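Local coordinates for protein Dhd127_a (Synthetic construct, PDB 6DLM) that is a de novo designed helical hairpin that pairs with a partner chain to form a heterodimer, probably a four-helix coiled-coil bundle, at residues P3-Y6 with L7-L11; H17-R20 with L21-L25; D42-E45 with L46-L49. One frame throughout, in Å; residues are numbered along the deposited sequence.

From the N terminus the chain runs up helix 3-37, turns through residues 38-43 and comes back along helix 44-73. Contacts 1 and 2 lie in series on the first helix, their centres about 21 Å apart, and contact 3 opens the second. Each joins adjoining segments of one stretch, so none closes a long loop, and no two nest or cross. Contact 1 marks the end of the hairpin away from the turn, contact 2 its middle, and contact 3 the entry into the returning helix. Contacts 2 and 3 meet across the hairpin, where Leu25 CD1 packs on Leu49 CD2 at 4.0 Å; contacts 1 and 3 sit on opposite sides of the chain's centre.

Contact 1 (P3-Y6 with L7-L11); sequences PRSY and LLKEL
Leu8 sits one turn after Arg4, and the same i to i+4 spacing governs the whole start of helix 3-37. The backbone bonds come first. Four successive amides reach back, from Leu7 to Pro3, Leu8 to Arg4, Lys9 to Ser5 and Glu10 to Tyr6. The one from Lys9 N to Ser5 O is the straightest (3.1 Å, N-H...O 173°), while Leu8 N meets Arg4 O at 2.8 Å.

Aliphatic carbons then fill in around those carbonyls. Leu8 has CG opposite its own carbonyl carbon (chi1 -64°), which leans the branch back over the preceding turn and brings CG within 3.2 Å of Arg4 O. The two side chains come nearest each other at Leu8 CG and Arg4 CG, 4.3 Å apart. Leu7 CB lies 3.5 Å from Arg4 O, and its CG 3.9 Å from Pro3 O. The Lys9 stem runs past Ser5 O with CG at 3.6 Å.

The polar ends look elsewhere. Ser5 OG and Lys9 NZ are 4.3 Å apart, and both turn to the chain of Dhd127_b: the lysine makes a salt bridge with Glu72 of that chain, and the serine bonds the backbone O of its Ser75. Arg4 NH2 finds Ser74 of its own chain. Leu8, buried, packs on Leu71 of the Dhd127_b chain, whereas Leu7 lies against Glu69 and Arg73 of helix 44-73. Successive residues thus serve different neighbours, as on the amphipathic first turns of a helix in a designed coiled-coil heterodimer.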
loop_
_atom_site.group_PDB
_atom_site.type_symbol
_atom_site.label_atom_id
_atom_site.label_comp_id
_atom_site.label_asym_id
_atom_site.label_seq_id
_atom_site.Cartn_x
_atom_site.Cartn_y
_atom_site.Cartn_z
ATOM N N PRO A 3 -24.996 -10.243 3.411
ATOM C CA PRO A 3 -24.494 -9.179 2.532
ATOM C C PRO A 3 -23.207 -8.595 3.121
ATOM O O PRO A 3 -22.236 -8.405 2.391
ATOM C CB PRO A 3 -25.624 -8.150 2.574
ATOM C CG PRO A 3 -26.848 -8.974 2.800
ATOM C CD PRO A 3 -26.431 -10.104 3.699
ATOM N N ARG A 4 -23.181 -8.335 4.422
ATOM C CA ARG A 4 -21.955 -7.912 5.054
ATOM C C ARG A 4 -20.875 -9.014 4.965
ATOM O O ARG A 4 -19.706 -8.682 4.874
ATOM C CB ARG A 4 -22.208 -7.467 6.487
ATOM C CG ARG A 4 -21.268 -6.372 6.947
ATOM C CD ARG A 4 -21.897 -5.565 8.060
ATOM N NE ARG A 4 -22.327 -6.421 9.154
ATOM C CZ ARG A 4 -22.858 -5.974 10.284
ATOM N NH1 ARG A 4 -23.213 -6.828 11.228
ATOM N NH2 ARG A 4 -23.021 -4.676 10.471
ATOM N N SER A 5 -21.217 -10.306 5.053
ATOM C CA SER A 5 -20.194 -11.336 4.944
ATOM C C SER A 5 -19.491 -11.291 3.583
ATOM O O SER A 5 -18.281 -11.463 3.530
ATOM C CB SER A 5 -20.769 -12.729 5.211
ATOM O OG SER A 5 -19.795 -13.752 5.064
ATOM N N TYR A 6 -20.216 -11.073 2.485
ATOM C CA TYR A 6 -19.530 -10.985 1.202
ATOM C C TYR A 6 -18.591 -9.770 1.204
ATOM O O TYR A 6 -17.454 -9.882 0.761
ATOM C CB TYR A 6 -20.507 -10.845 0.039
ATOM C CG TYR A 6 -21.613 -11.863 -0.005
ATOM C CD1 TYR A 6 -22.849 -11.530 -0.532
ATOM C CD2 TYR A 6 -21.432 -13.144 0.476
ATOM C CE1 TYR A 6 -23.872 -12.443 -0.581
ATOM C CE2 TYR A 6 -22.454 -14.071 0.430
ATOM C CZ TYR A 6 -23.673 -13.709 -0.100
ATOM O OH TYR A 6 -24.715 -14.604 -0.158
ATOM N N LEU A 7 -19.072 -8.642 1.720
ATOM C CA LEU A 7 -18.254 -7.444 1.796
ATOM C C LEU A 7 -17.020 -7.630 2.675
ATOM O O LEU A 7 -15.952 -7.180 2.314
ATOM C CB LEU A 7 -19.057 -6.275 2.357
ATOM C CG LEU A 7 -19.841 -5.467 1.340
ATOM C CD1 LEU A 7 -20.869 -4.610 2.054
ATOM C CD2 LEU A 7 -18.908 -4.614 0.495
ATOM N N LEU A 8 -17.171 -8.250 3.838
ATOM C CA LEU A 8 -16.013 -8.456 4.705
ATOM C C LEU A 8 -14.961 -9.351 4.048
ATOM O O LEU A 8 -13.784 -9.072 4.132
ATOM C CB LEU A 8 -16.439 -9.008 6.057
ATOM C CG LEU A 8 -17.306 -8.015 6.828
ATOM C CD1 LEU A 8 -17.816 -8.643 8.112
ATOM C CD2 LEU A 8 -16.531 -6.745 7.116
ATOM N N LYS A 9 -15.377 -10.440 3.415
ATOM C CA LYS A 9 -14.428 -11.262 2.682
ATOM C C LYS A 9 -13.818 -10.486 1.486
ATOM O O LYS A 9 -12.634 -10.610 1.231
ATOM C CB LYS A 9 -15.072 -12.575 2.245
ATOM C CG LYS A 9 -15.305 -13.535 3.402
ATOM C CD LYS A 9 -16.153 -14.721 2.976
ATOM C CE LYS A 9 -15.964 -15.902 3.901
ATOM N NZ LYS A 9 -15.874 -15.475 5.319
ATOM N N GLU A 10 -14.616 -9.706 0.755
ATOM C CA GLU A 10 -14.099 -8.906 -0.342
ATOM C C GLU A 10 -13.084 -7.900 0.198
ATOM O O GLU A 10 -12.047 -7.686 -0.410
ATOM C CB GLU A 10 -15.235 -8.183 -1.073
ATOM C CG GLU A 10 -14.764 -7.278 -2.203
ATOM C CD GLU A 10 -15.864 -6.888 -3.186
ATOM O OE1 GLU A 10 -15.729 -5.827 -3.820
ATOM O OE2 GLU A 10 -16.838 -7.638 -3.332
ATOM N N LEU A 11 -13.372 -7.297 1.345
ATOM C CA LEU A 11 -12.441 -6.364 1.935
ATOM C C LEU A 11 -11.111 -7.062 2.260
ATOM O O LEU A 11 -10.082 -6.518 2.049
ATOM C CB LEU A 11 -13.041 -5.748 3.192
ATOM C CG LEU A 11 -12.195 -4.726 3.903
ATOM C CD1 LEU A 11 -11.754 -3.628 2.960
ATOM C CD2 LEU A 11 -12.927 -4.139 5.091
#

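Contact 2 (H17-R20 with L21-L25); sequences HLVR and LLERL
At the middle of helix 3-37, one alpha-helical turn passes into the next, and His17 meets Leu21 in an i to i+4 CH-pi contact. Leu21 CG stands over one face of the imidazole, 4.3 Å from the ring centroid and 26° off its normal. CD1 of the same leucine reaches His17 CE1 at 3.8 Å. His17 CG lies opposite the backbone N (chi1 168°), beside the carbonyl carbon, which brings the end of the ring back toward Leu21, although CB itself points away.

Beneath this, the amides of Leu21, Leu22, Glu23 and Arg24 bond to the carbonyls of His17, Leu18, Val19 and Arg20; Glu23 N to Val19 O is a typical one at 2.9 Å.

Two leucines face both neighbours of the helix. Leu18 CG and Leu22 CD1 touch at 4.2 Å, and both residues reach Leu56 of helix 44-73 as well as Ile22 of the Dhd127_b chain, as expected of core positions in a coiled-coil bundle. Val19 packs on Ser64 of the Dhd127_b chain.

Glu23 is stretched past Val19, with Glu23 CG 3.2 Å from Val19 O. The two side chains cross obliquely, and Val19 CG1 meets the carboxylate end, nearest to Glu23 CD at 3.8 Å. OE2 of that carboxylate forms a salt bridge with Arg61 of the Dhd127_b chain. Arg20, on the exposed side, bends at chi3 and folds its guanidinium back over the CA of His17, while Arg24 NE pairs with Glu28.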
loop_
_atom_site.group_PDB
_atom_site.type_symbol
_atom_site.label_atom_id
_atom_site.label_comp_id
_atom_site.label_asym_id
_atom_site.label_seq_id
_atom_site.Cartn_x
_atom_site.Cartn_y
_atom_site.Cartn_z
ATOM N N HIS A 17 -4.447 -7.895 -1.590
ATOM C CA HIS A 17 -3.974 -7.458 -2.894
ATOM C C HIS A 17 -3.188 -6.139 -2.769
ATOM O O HIS A 17 -2.124 -5.999 -3.336
ATOM C CB HIS A 17 -5.170 -7.267 -3.820
ATOM C CG HIS A 17 -4.846 -6.549 -5.087
ATOM N ND1 HIS A 17 -5.232 -5.250 -5.323
ATOM C CD2 HIS A 17 -4.175 -6.946 -6.191
ATOM C CE1 HIS A 17 -4.815 -4.876 -6.517
ATOM N NE2 HIS A 17 -4.168 -5.887 -7.064
ATOM N N LEU A 18 -3.707 -5.212 -1.983
ATOM C CA LEU A 18 -3.035 -3.941 -1.778
ATOM C C LEU A 18 -1.649 -4.145 -1.134
ATOM O O LEU A 18 -0.689 -3.517 -1.537
ATOM C CB LEU A 18 -3.915 -3.056 -0.911
ATOM C CG LEU A 18 -3.485 -1.651 -0.536
ATOM C CD1 LEU A 18 -3.135 -0.805 -1.746
ATOM C CD2 LEU A 18 -4.619 -1.021 0.249
ATOM N N VAL A 19 -1.552 -5.017 -0.146
ATOM C CA VAL A 19 -0.258 -5.278 0.472
ATOM C C VAL A 19 0.746 -5.914 -0.499
ATOM O O VAL A 19 1.893 -5.525 -0.524
ATOM C CB VAL A 19 -0.389 -6.151 1.728
ATOM C CG1 VAL A 19 0.977 -6.488 2.286
ATOM C CG2 VAL A 19 -1.219 -5.437 2.770
ATOM N N ARG A 20 0.314 -6.885 -1.297
ATOM C CA ARG A 20 1.232 -7.492 -2.254
ATOM C C ARG A 20 1.797 -6.472 -3.251
ATOM O O ARG A 20 2.983 -6.479 -3.518
ATOM C CB ARG A 20 0.570 -8.637 -3.025
ATOM C CG ARG A 20 0.191 -9.828 -2.164
ATOM C CD ARG A 20 -0.340 -10.982 -3.011
ATOM N NE ARG A 20 -1.562 -10.641 -3.725
ATOM C CZ ARG A 20 -2.787 -10.916 -3.295
ATOM N NH1 ARG A 20 -2.968 -11.537 -2.143
ATOM N NH2 ARG A 20 -3.833 -10.563 -4.012
ATOM N N LEU A 21 0.932 -5.583 -3.734
ATOM C CA LEU A 21 1.330 -4.534 -4.665
ATOM C C LEU A 21 2.328 -3.573 -4.038
ATOM O O LEU A 21 3.297 -3.180 -4.653
ATOM C CB LEU A 21 0.117 -3.714 -5.076
ATOM C CG LEU A 21 -0.747 -4.184 -6.225
ATOM C CD1 LEU A 21 -1.518 -2.982 -6.747
ATOM C CD2 LEU A 21 0.103 -4.778 -7.334
ATOM N N LEU A 22 2.062 -3.194 -2.799
ATOM C CA LEU A 22 2.950 -2.291 -2.073
ATOM C C LEU A 22 4.310 -2.964 -1.910
ATOM O O LEU A 22 5.331 -2.343 -2.147
ATOM C CB LEU A 22 2.417 -1.947 -0.691
ATOM C CG LEU A 22 1.175 -1.068 -0.662
ATOM C CD1 LEU A 22 0.488 -1.176 0.683
ATOM C CD2 LEU A 22 1.547 0.374 -0.955
ATOM N N GLU A 23 4.312 -4.234 -1.531
ATOM C CA GLU A 23 5.572 -4.960 -1.391
ATOM C C GLU A 23 6.308 -5.006 -2.743
ATOM O O GLU A 23 7.520 -4.868 -2.772
ATOM C CB GLU A 23 5.347 -6.364 -0.820
ATOM C CG GLU A 23 4.775 -6.353 0.586
ATOM C CD GLU A 23 4.346 -7.729 1.083
ATOM O OE1 GLU A 23 4.589 -8.030 2.258
ATOM O OE2 GLU A 23 3.762 -8.502 0.306
ATOM N N ARG A 24 5.567 -5.185 -3.827
ATOM C CA ARG A 24 6.160 -5.177 -5.152
ATOM C C ARG A 24 6.773 -3.811 -5.483
ATOM O O ARG A 24 7.881 -3.740 -5.979
ATOM C CB ARG A 24 5.107 -5.524 -6.196
ATOM C CG ARG A 24 5.612 -5.504 -7.617
ATOM C CD ARG A 24 4.531 -6.003 -8.559
ATOM N NE ARG A 24 4.622 -5.390 -9.869
ATOM C CZ ARG A 24 3.604 -5.292 -10.709
ATOM N NH1 ARG A 24 2.418 -5.771 -10.372
ATOM N NH2 ARG A 24 3.774 -4.722 -11.887
ATOM N N LEU A 25 6.060 -2.727 -5.183
ATOM C CA LEU A 25 6.585 -1.400 -5.429
ATOM C C LEU A 25 7.865 -1.138 -4.630
ATOM O O LEU A 25 8.820 -0.600 -5.177
ATOM C CB LEU A 25 5.531 -0.359 -5.062
ATOM C CG LEU A 25 5.996 1.095 -5.023
ATOM C CD1 LEU A 25 6.558 1.516 -6.365
ATOM C CD2 LEU A 25 4.856 2.009 -4.615
#

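Contact 3 (D42-E45 with L46-L49); sequences DEEE and LKRL
The backbone turns sharply at Glu43, where phi is positive (83°), and from there the carbonyls of Glu43, Glu44 and Glu45 accept the amides of Lys47, Arg48 and Leu49. Glu45 carries much of the contact. Its CG is wedged between the backbone N and the carbonyl carbon (chi1 71°), and a second bend curls the carboxylate back over the start of the helix. There OE2 takes Leu46 N at 3.1 Å on its anti side, 26° out of the carboxylate plane, and OE1 takes Asp42 N at a short 2.5 Å on its syn side. Asp42 OD1 answers by accepting Glu45 N at 3.1 Å. The buried carboxylate thus has backbone amides on both oxygens. With alanine here instead of Glu45, the amides of Asp42 and Leu46 would probably lose their carboxylate acceptors, and the turn before the helix would be less fixed.

Leu46 runs alongside that glutamate, its CG 3.3 Å from Glu45 OE2. Arg48 bends at chi3 and lays one guanidinium face over Glu45 CA, with NH1 3.4 Å from Glu44 CG. The Glu44 carboxylate stays beyond salt-bridge range, Glu44 OE2 to Arg48 NH1 being 4.4 Å. Two waters also bind the arginine: one links NH2 to Asp42 OD2, the other links NE to Glu45 O.

Farther out, Lys47 pairs with Asp51, Glu43 with Arg39 of the Dhd127_b chain, and Leu49 packs on Val32. Glu43 holds the N-cap position, and the reciprocal exchange between Asp42 and Glu45 resembles a capping box begun one residue earlier, with an Asx motif at Asp42 leading into the helix.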
loop_
_atom_site.group_PDB
_atom_site.type_symbol
_atom_site.label_atom_id
_atom_site.label_comp_id
_atom_site.label_asym_id
_atom_site.label_seq_id
_atom_site.Cartn_x
_atom_site.Cartn_y
_atom_site.Cartn_z
ATOM N N ASP A 42 16.560 3.937 -18.364
ATOM C CA ASP A 42 15.988 3.996 -19.700
ATOM C C ASP A 42 14.594 4.622 -19.865
ATOM O O ASP A 42 14.036 4.399 -20.937
ATOM C CB ASP A 42 15.945 2.584 -20.307
ATOM C CG ASP A 42 14.916 1.662 -19.634
ATOM O OD1 ASP A 42 13.939 2.146 -19.031
ATOM O OD2 ASP A 42 15.083 0.432 -19.727
ATOM N N GLU A 43 14.039 5.260 -18.829
ATOM C CA GLU A 43 12.687 5.852 -18.845
ATOM C C GLU A 43 11.534 4.847 -18.565
ATOM O O GLU A 43 10.622 5.157 -17.813
ATOM C CB GLU A 43 12.422 6.606 -20.146
ATOM C CG GLU A 43 13.512 7.586 -20.540
ATOM C CD GLU A 43 13.879 8.552 -19.433
ATOM O OE1 GLU A 43 12.963 9.117 -18.802
ATOM O OE2 GLU A 43 15.086 8.753 -19.202
ATOM N N GLU A 44 11.532 3.689 -19.215
ATOM C CA GLU A 44 10.553 2.647 -18.993
ATOM C C GLU A 44 10.561 2.169 -17.532
ATOM O O GLU A 44 9.501 1.868 -17.008
ATOM C CB GLU A 44 10.821 1.480 -19.950
ATOM C CG GLU A 44 9.806 0.349 -19.908
ATOM C CD GLU A 44 8.436 0.741 -20.428
ATOM O OE1 GLU A 44 8.300 1.834 -21.022
ATOM O OE2 GLU A 44 7.492 -0.053 -20.236
ATOM N N GLU A 45 11.716 2.061 -16.876
ATOM C CA GLU A 45 11.672 1.632 -15.481
ATOM C C GLU A 45 10.888 2.654 -14.648
ATOM O O GLU A 45 10.137 2.273 -13.777
ATOM C CB GLU A 45 13.057 1.391 -14.898
ATOM C CG GLU A 45 13.861 2.646 -14.669
ATOM C CD GLU A 45 14.327 3.269 -15.959
ATOM O OE1 GLU A 45 15.235 2.695 -16.597
ATOM O OE2 GLU A 45 13.786 4.324 -16.333
ATOM N N LEU A 46 11.084 3.946 -14.904
ATOM C CA LEU A 46 10.350 4.989 -14.213
ATOM C C LEU A 46 8.866 4.892 -14.528
ATOM O O LEU A 46 8.036 5.076 -13.650
ATOM C CB LEU A 46 10.888 6.354 -14.627
ATOM C CG LEU A 46 12.359 6.521 -14.268
ATOM C CD1 LEU A 46 12.968 7.733 -14.947
ATOM C CD2 LEU A 46 12.517 6.596 -12.765
ATOM N N LYS A 47 8.536 4.616 -15.786
ATOM C CA LYS A 47 7.140 4.465 -16.176
ATOM C C LYS A 47 6.487 3.308 -15.413
ATOM O O LYS A 47 5.347 3.429 -14.990
ATOM C CB LYS A 47 7.009 4.205 -17.679
ATOM C CG LYS A 47 5.577 4.315 -18.192
ATOM C CD LYS A 47 5.193 3.157 -19.108
ATOM C CE LYS A 47 3.695 3.149 -19.404
ATOM N NZ LYS A 47 3.137 1.776 -19.533
ATOM N N ARG A 48 7.210 2.213 -15.241
ATOM C CA ARG A 48 6.669 1.082 -14.505
ATOM C C ARG A 48 6.356 1.480 -13.059
ATOM O O ARG A 48 5.329 1.094 -12.539
ATOM C CB ARG A 48 7.622 -0.108 -14.545
ATOM C CG ARG A 48 7.667 -0.787 -15.902
ATOM C CD ARG A 48 8.329 -2.150 -15.836
ATOM N NE ARG A 48 9.741 -2.064 -15.499
ATOM C CZ ARG A 48 10.718 -2.035 -16.396
ATOM N NH1 ARG A 48 10.437 -2.092 -17.685
ATOM N NH2 ARG A 48 11.973 -1.956 -16.002
ATOM N N LEU A 49 7.237 2.242 -12.429
ATOM C CA LEU A 49 6.966 2.706 -11.076
ATOM C C LEU A 49 5.735 3.608 -11.047
ATOM O O LEU A 49 4.901 3.465 -10.177
ATOM C CB LEU A 49 8.149 3.475 -10.516
ATOM C CG LEU A 49 9.395 2.647 -10.269
ATOM C CD1 LEU A 49 10.441 3.505 -9.583
ATOM C CD2 LEU A 49 9.064 1.410 -9.460
HETATM O O HOH W 1 14.250 -1.586 -17.913
HETATM O O HOH W 2 10.537 -0.502 -12.871
#